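Local coordinates for DUF4973 domain-containing protein (Bacteroides thetaiotaomicron, PDB 4QNI), which is of unknown function but probably serves as an auxiliary nutrient-binding protein of two domains, at residues A[291-296]-A[307-312]. Sequence-based numbering, arbitrary orientation.
Sequences NVDYYF and RYHVKG. With EDO (1,2-ethanediol), chain E.
Val292, Tyr294 and Phe296 form antiparallel hydrogen-bonded pairs with Gly312, Val310 and Tyr308, the short strand axes running 170° apart and 4.7 Å apart at their closest. This is a beta hairpin, strands 282-298 and 306-321, inside the large antiparallel sheet of the C-terminal BT_3044-like region; strands 260-275 and 180-188 flank it. One face carries Asp293, Tyr295, His309 and Lys311. Here the Tyr295 and His309 rings stack face to face, centroids 3.9 Å apart and planes at 16°, with Tyr295 CZ over the centre of the imidazole. At its edge, His309 NE2 donates a nearly straight bond of 2.6 Å to the syn side of Asp293 OD1, somewhat out of the carboxylate plane. His309 CG stands anti to the backbone N (chi1 -172°), beside its own carbonyl carbon, and ND1 hydrogen-bonds Glu196 OE2. An alanine at His309 would probably leave Asp293 OD1 without its imidazole N-H and one face of Tyr295 without its stacking partner. On the other face, Val310 CB sits over the Tyr294 ring, 3.8 Å from its centroid, a CH-pi contact offset toward the rim. Val310 CG2 reaches the edge of the Phe296 ring, coming 3.7 Å from CE1, and Tyr308 packs its CB against that same carbon. Tyr294 OH hydrogen-bonds Gly221 N and, at 2.6 Å, O1 of an ethanediol probably left from crystallisation. Back beside Asp293, one water bridges the charged ends, donating to Asp293 OD2 at 2.8 Å and accepting from Lys311 NZ.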
loop_
_atom_site.group_PDB
_atom_site.type_symbol
_atom_site.label_atom_id
_atom_site.label_comp_id
_atom_site.label_asym_id
_atom_site.label_seq_id
_atom_site.Cartn_x
_atom_site.Cartn_y
_atom_site.Cartn_z
ATOM N N ASN A 291 3.391 34.833 24.567
ATOM C CA ASN A 291 3.594 36.205 24.114
ATOM C C ASN A 291 4.744 36.373 23.120
ATOM O O ASN A 291 5.525 37.327 23.205
ATOM C CB ASN A 291 3.758 37.164 25.313
ATOM C CG ASN A 291 2.501 37.218 26.121
ATOM O OD1 ASN A 291 1.418 37.432 25.584
ATOM N ND2 ASN A 291 2.606 36.947 27.406
ATOM N N VAL A 292 4.801 35.473 22.149
ATOM C CA VAL A 292 5.737 35.579 21.045
ATOM C C VAL A 292 5.121 36.674 20.180
ATOM O O VAL A 292 3.964 36.570 19.803
ATOM C CB VAL A 292 5.931 34.238 20.304
ATOM C CG1 VAL A 292 6.836 34.411 19.101
ATOM C CG2 VAL A 292 6.464 33.160 21.238
ATOM N N ASP A 293 5.828 37.764 19.977
ATOM C CA ASP A 293 5.299 38.879 19.220
ATOM C C ASP A 293 6.442 39.594 18.493
ATOM O O ASP A 293 7.219 40.326 19.114
ATOM C CB ASP A 293 4.531 39.851 20.175
ATOM C CG ASP A 293 3.642 40.855 19.469
ATOM O OD1 ASP A 293 3.865 41.106 18.264
ATOM O OD2 ASP A 293 2.797 41.457 20.135
ATOM N N TYR A 294 6.554 39.365 17.190
ATOM C CA TYR A 294 7.585 40.019 16.394
ATOM C C TYR A 294 7.134 40.232 14.937
ATOM O O TYR A 294 6.151 39.642 14.444
ATOM C CB TYR A 294 8.944 39.274 16.458
ATOM C CG TYR A 294 8.963 37.916 15.797
ATOM C CD1 TYR A 294 9.233 37.785 14.434
ATOM C CD2 TYR A 294 8.813 36.756 16.543
ATOM C CE1 TYR A 294 9.274 36.531 13.820
ATOM C CE2 TYR A 294 8.829 35.497 15.939
ATOM C CZ TYR A 294 9.086 35.389 14.580
ATOM O OH TYR A 294 9.135 34.159 13.982
ATOM N N TYR A 295 7.894 41.096 14.268
ATOM C CA TYR A 295 7.740 41.486 12.879
ATOM C C TYR A 295 9.022 41.227 12.085
ATOM O O TYR A 295 10.112 41.449 12.611
ATOM C CB TYR A 295 7.435 42.974 12.801
ATOM C CG TYR A 295 6.129 43.404 13.406
ATOM C CD1 TYR A 295 6.044 43.751 14.754
ATOM C CD2 TYR A 295 5.007 43.609 12.610
ATOM C CE1 TYR A 295 4.849 44.213 15.309
ATOM C CE2 TYR A 295 3.822 44.103 13.145
ATOM C CZ TYR A 295 3.741 44.388 14.501
ATOM O OH TYR A 295 2.575 44.868 15.036
ATOM N N PHE A 296 8.900 40.859 10.800
ATOM C CA PHE A 296 10.062 40.702 9.919
ATOM C C PHE A 296 9.630 40.837 8.468
ATOM O O PHE A 296 8.455 40.639 8.156
ATOM C CB PHE A 296 10.796 39.355 10.154
ATOM C CG PHE A 296 10.151 38.160 9.503
ATOM C CD1 PHE A 296 9.065 37.527 10.095
ATOM C CD2 PHE A 296 10.627 37.665 8.289
ATOM C CE1 PHE A 296 8.465 36.423 9.490
ATOM C CE2 PHE A 296 10.022 36.564 7.679
ATOM C CZ PHE A 296 8.955 35.942 8.294
ATOM N N ARG A 307 6.010 42.099 4.716
ATOM C CA ARG A 307 6.216 42.271 6.149
ATOM C C ARG A 307 5.204 41.447 6.946
ATOM O O ARG A 307 3.994 41.694 6.885
ATOM C CB ARG A 307 6.157 43.744 6.539
ATOM C CG ARG A 307 6.518 43.963 7.997
ATOM C CD ARG A 307 7.069 45.351 8.202
ATOM N NE ARG A 307 7.607 45.548 9.547
ATOM C CZ ARG A 307 8.818 45.173 9.941
ATOM N NH1 ARG A 307 9.632 44.539 9.101
ATOM N NH2 ARG A 307 9.229 45.428 11.174
ATOM N N TYR A 308 5.710 40.457 7.690
ATOM C CA TYR A 308 4.866 39.587 8.504
ATOM C C TYR A 308 4.866 39.966 9.952
ATOM O O TYR A 308 5.892 40.400 10.474
ATOM C CB TYR A 308 5.331 38.134 8.401
ATOM C CG TYR A 308 5.000 37.488 7.081
ATOM C CD1 TYR A 308 3.729 36.983 6.833
ATOM C CD2 TYR A 308 5.963 37.360 6.086
ATOM C CE1 TYR A 308 3.421 36.364 5.629
ATOM C CE2 TYR A 308 5.666 36.746 4.873
ATOM C CZ TYR A 308 4.390 36.248 4.648
ATOM O OH TYR A 308 4.061 35.633 3.463
ATOM N N HIS A 309 3.703 39.787 10.601
ATOM C CA HIS A 309 3.509 39.900 12.028
ATOM C C HIS A 309 3.257 38.485 12.554
ATOM O O HIS A 309 2.242 37.868 12.235
ATOM C CB HIS A 309 2.387 40.879 12.408
ATOM C CG HIS A 309 2.293 41.152 13.887
ATOM N ND1 HIS A 309 1.263 41.913 14.412
ATOM C CD2 HIS A 309 3.108 40.768 14.903
ATOM C CE1 HIS A 309 1.480 41.963 15.719
ATOM N NE2 HIS A 309 2.574 41.281 16.060
ATOM N N VAL A 310 4.219 37.961 13.309
ATOM C CA VAL A 310 4.194 36.621 13.914
ATOM C C VAL A 310 3.855 36.815 15.382
ATOM O O VAL A 310 4.549 37.577 16.062
ATOM C CB VAL A 310 5.562 35.924 13.700
ATOM C CG1 VAL A 310 5.580 34.513 14.287
ATOM C CG2 VAL A 310 5.941 35.925 12.215
ATOM N N LYS A 311 2.778 36.162 15.871
ATOM C CA LYS A 311 2.316 36.381 17.237
ATOM C C LYS A 311 1.564 35.178 17.813
ATOM O O LYS A 311 0.837 34.501 17.087
ATOM C CB LYS A 311 1.397 37.618 17.246
ATOM C CG LYS A 311 0.966 38.128 18.598
ATOM C CD LYS A 311 0.057 39.297 18.407
ATOM C CE LYS A 311 -0.566 39.777 19.689
ATOM N NZ LYS A 311 -1.418 40.981 19.455
ATOM N N GLY A 312 1.718 34.956 19.125
ATOM C CA GLY A 312 1.037 33.881 19.814
ATOM C C GLY A 312 1.855 33.029 20.758
ATOM O O GLY A 312 2.840 33.473 21.376
HETATM C C1 EDO E . 8.312 30.879 15.656
HETATM O O1 EDO E . 8.951 32.134 15.535
HETATM C C2 EDO E . 6.854 30.993 15.250
HETATM O O2 EDO E . 6.754 31.195 13.853
HETATM O O HOH W 1 0.970 43.087 18.842
#